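Local coordinates for protein endo-beta-1,4-glucanase (cellulase B) (Bacillus halodurans, PDB 4V2X) that probably hydrolyses internal beta-1,4 linkages of cellulose and related glucans, through a family 5 catalytic module joined to Ig-like and CBM46 modules, at residues V135-W138 with A139-D143. Sequence-based numbering, arbitrary orientation.
Sequences VVQW and ALEED
With CG of Trp138 turned beside its backbone N (chi1 -75°) and Glu141 sharing that chi1 but extended beyond CG, the carboxylate of Glu141 reaches back along the helix to the indole one turn earlier. Its OE1 approaches the rim of the ring within the ring plane, 3.7 Å from CD1 of Trp138, and the carboxylate is turned 70° from the indole. The same oxygen forms a salt bridge to Arg92, which also forms a salt bridge to Glu142 and whose side chain touches that of Trp138. The other oxygen, OE2 of Glu141, faces Gln137: one water donates to both this atom and OE1 of Gln137, and a second water joins the same two atoms, its bond to the glutamine being weak. NE2 of Gln137 is hydrogen-bonded instead to the hydroxyl of Tyr186. On the flank turned to the barrel Val136 and Leu140 run alongside each other in the same direction, with CG1 of Val136 3.9 Å from CD1 of Leu140; they pack on strand 145-149, as Ala139 does. Successive i to i+4 backbone bonds run beneath these contacts, from Ala139 N to Val135 O (3.0 Å) through Glu141 N to Gln137 O (2.8 Å). The last, Glu142 N to Trp138 O, is more bent, at 142°, where the helix ends. Asp143, with positive phi, is the C-prime residue of a Schellman motif, its N bonded to Leu140 O at 2.9 Å. This capped end of helix 126-141 turns the chain into strand 145-149, completing a beta-alpha-beta crossover from strand 105-108 in the eight-stranded TIM barrel of family 5 glycoside hydrolases.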
# COMPACT_ATOMS: atom_id res chain seq x y z
N VAL A 135 14.63 28.62 -20.65
CA VAL A 135 14.90 28.97 -19.25
C VAL A 135 15.71 27.87 -18.56
O VAL A 135 16.64 28.16 -17.80
CB VAL A 135 13.60 29.29 -18.50
CG1 VAL A 135 13.91 29.65 -17.06
CG2 VAL A 135 12.87 30.45 -19.19
N VAL A 136 15.39 26.61 -18.83
CA VAL A 136 16.18 25.49 -18.32
C VAL A 136 17.64 25.65 -18.75
O VAL A 136 18.54 25.52 -17.92
CB VAL A 136 15.62 24.13 -18.79
CG1 VAL A 136 16.60 23.00 -18.48
CG2 VAL A 136 14.27 23.86 -18.12
N GLN A 137 17.86 25.94 -20.03
CA GLN A 137 19.21 26.12 -20.57
C GLN A 137 19.95 27.27 -19.90
O GLN A 137 21.13 27.13 -19.56
CB GLN A 137 19.19 26.33 -22.08
CG GLN A 137 18.78 25.10 -22.87
CD GLN A 137 18.82 25.32 -24.37
OE1 GLN A 137 19.59 26.14 -24.86
NE2 GLN A 137 17.99 24.59 -25.10
N TRP A 138 19.28 28.40 -19.72
CA TRP A 138 19.90 29.55 -19.06
C TRP A 138 20.36 29.20 -17.65
O TRP A 138 21.46 29.56 -17.23
CB TRP A 138 18.94 30.73 -18.98
CG TRP A 138 18.73 31.48 -20.26
CD1 TRP A 138 19.59 31.55 -21.33
CD2 TRP A 138 17.61 32.30 -20.59
NE1 TRP A 138 19.06 32.36 -22.30
CE2 TRP A 138 17.84 32.83 -21.88
CE3 TRP A 138 16.42 32.63 -19.94
CZ2 TRP A 138 16.93 33.67 -22.52
CZ3 TRP A 138 15.51 33.47 -20.57
CH2 TRP A 138 15.78 33.98 -21.86
N ALA A 139 19.49 28.51 -16.91
CA ALA A 139 19.82 28.07 -15.56
C ALA A 139 21.02 27.13 -15.56
O ALA A 139 21.93 27.27 -14.74
CB ALA A 139 18.61 27.39 -14.93
N LEU A 140 21.02 26.16 -16.47
CA LEU A 140 22.14 25.22 -16.56
C LEU A 140 23.43 25.95 -16.95
O LEU A 140 24.50 25.64 -16.43
CB LEU A 140 21.84 24.08 -17.55
CG LEU A 140 20.74 23.08 -17.16
CD1 LEU A 140 20.38 22.19 -18.34
CD2 LEU A 140 21.16 22.24 -15.96
N GLU A 141 23.31 26.94 -17.84
CA GLU A 141 24.47 27.77 -18.24
C GLU A 141 25.04 28.55 -17.06
O GLU A 141 26.25 28.77 -16.98
CB GLU A 141 24.08 28.72 -19.37
CG GLU A 141 23.94 28.04 -20.73
CD GLU A 141 23.15 28.85 -21.75
OE1 GLU A 141 22.97 30.07 -21.56
OE2 GLU A 141 22.72 28.26 -22.76
N GLU A 142 24.17 28.93 -16.13
CA GLU A 142 24.58 29.61 -14.91
C GLU A 142 24.99 28.62 -13.82
O GLU A 142 25.12 29.00 -12.67
CB GLU A 142 23.46 30.52 -14.41
CG GLU A 142 23.17 31.71 -15.32
CD GLU A 142 24.32 32.70 -15.36
OE1 GLU A 142 24.88 33.00 -14.28
OE2 GLU A 142 24.67 33.17 -16.46
N ASP A 143 25.19 27.36 -14.20
CA ASP A 143 25.70 26.33 -13.30
C ASP A 143 24.71 25.91 -12.21
O ASP A 143 25.11 25.34 -11.19
CB ASP A 143 27.02 26.78 -12.65
CG ASP A 143 27.84 25.61 -12.15
OD1 ASP A 143 27.73 24.51 -12.73
OD2 ASP A 143 28.59 25.80 -11.17
O HOH W 1 20.38 29.10 -24.51
O HOH W 2 22.51 25.57 -23.30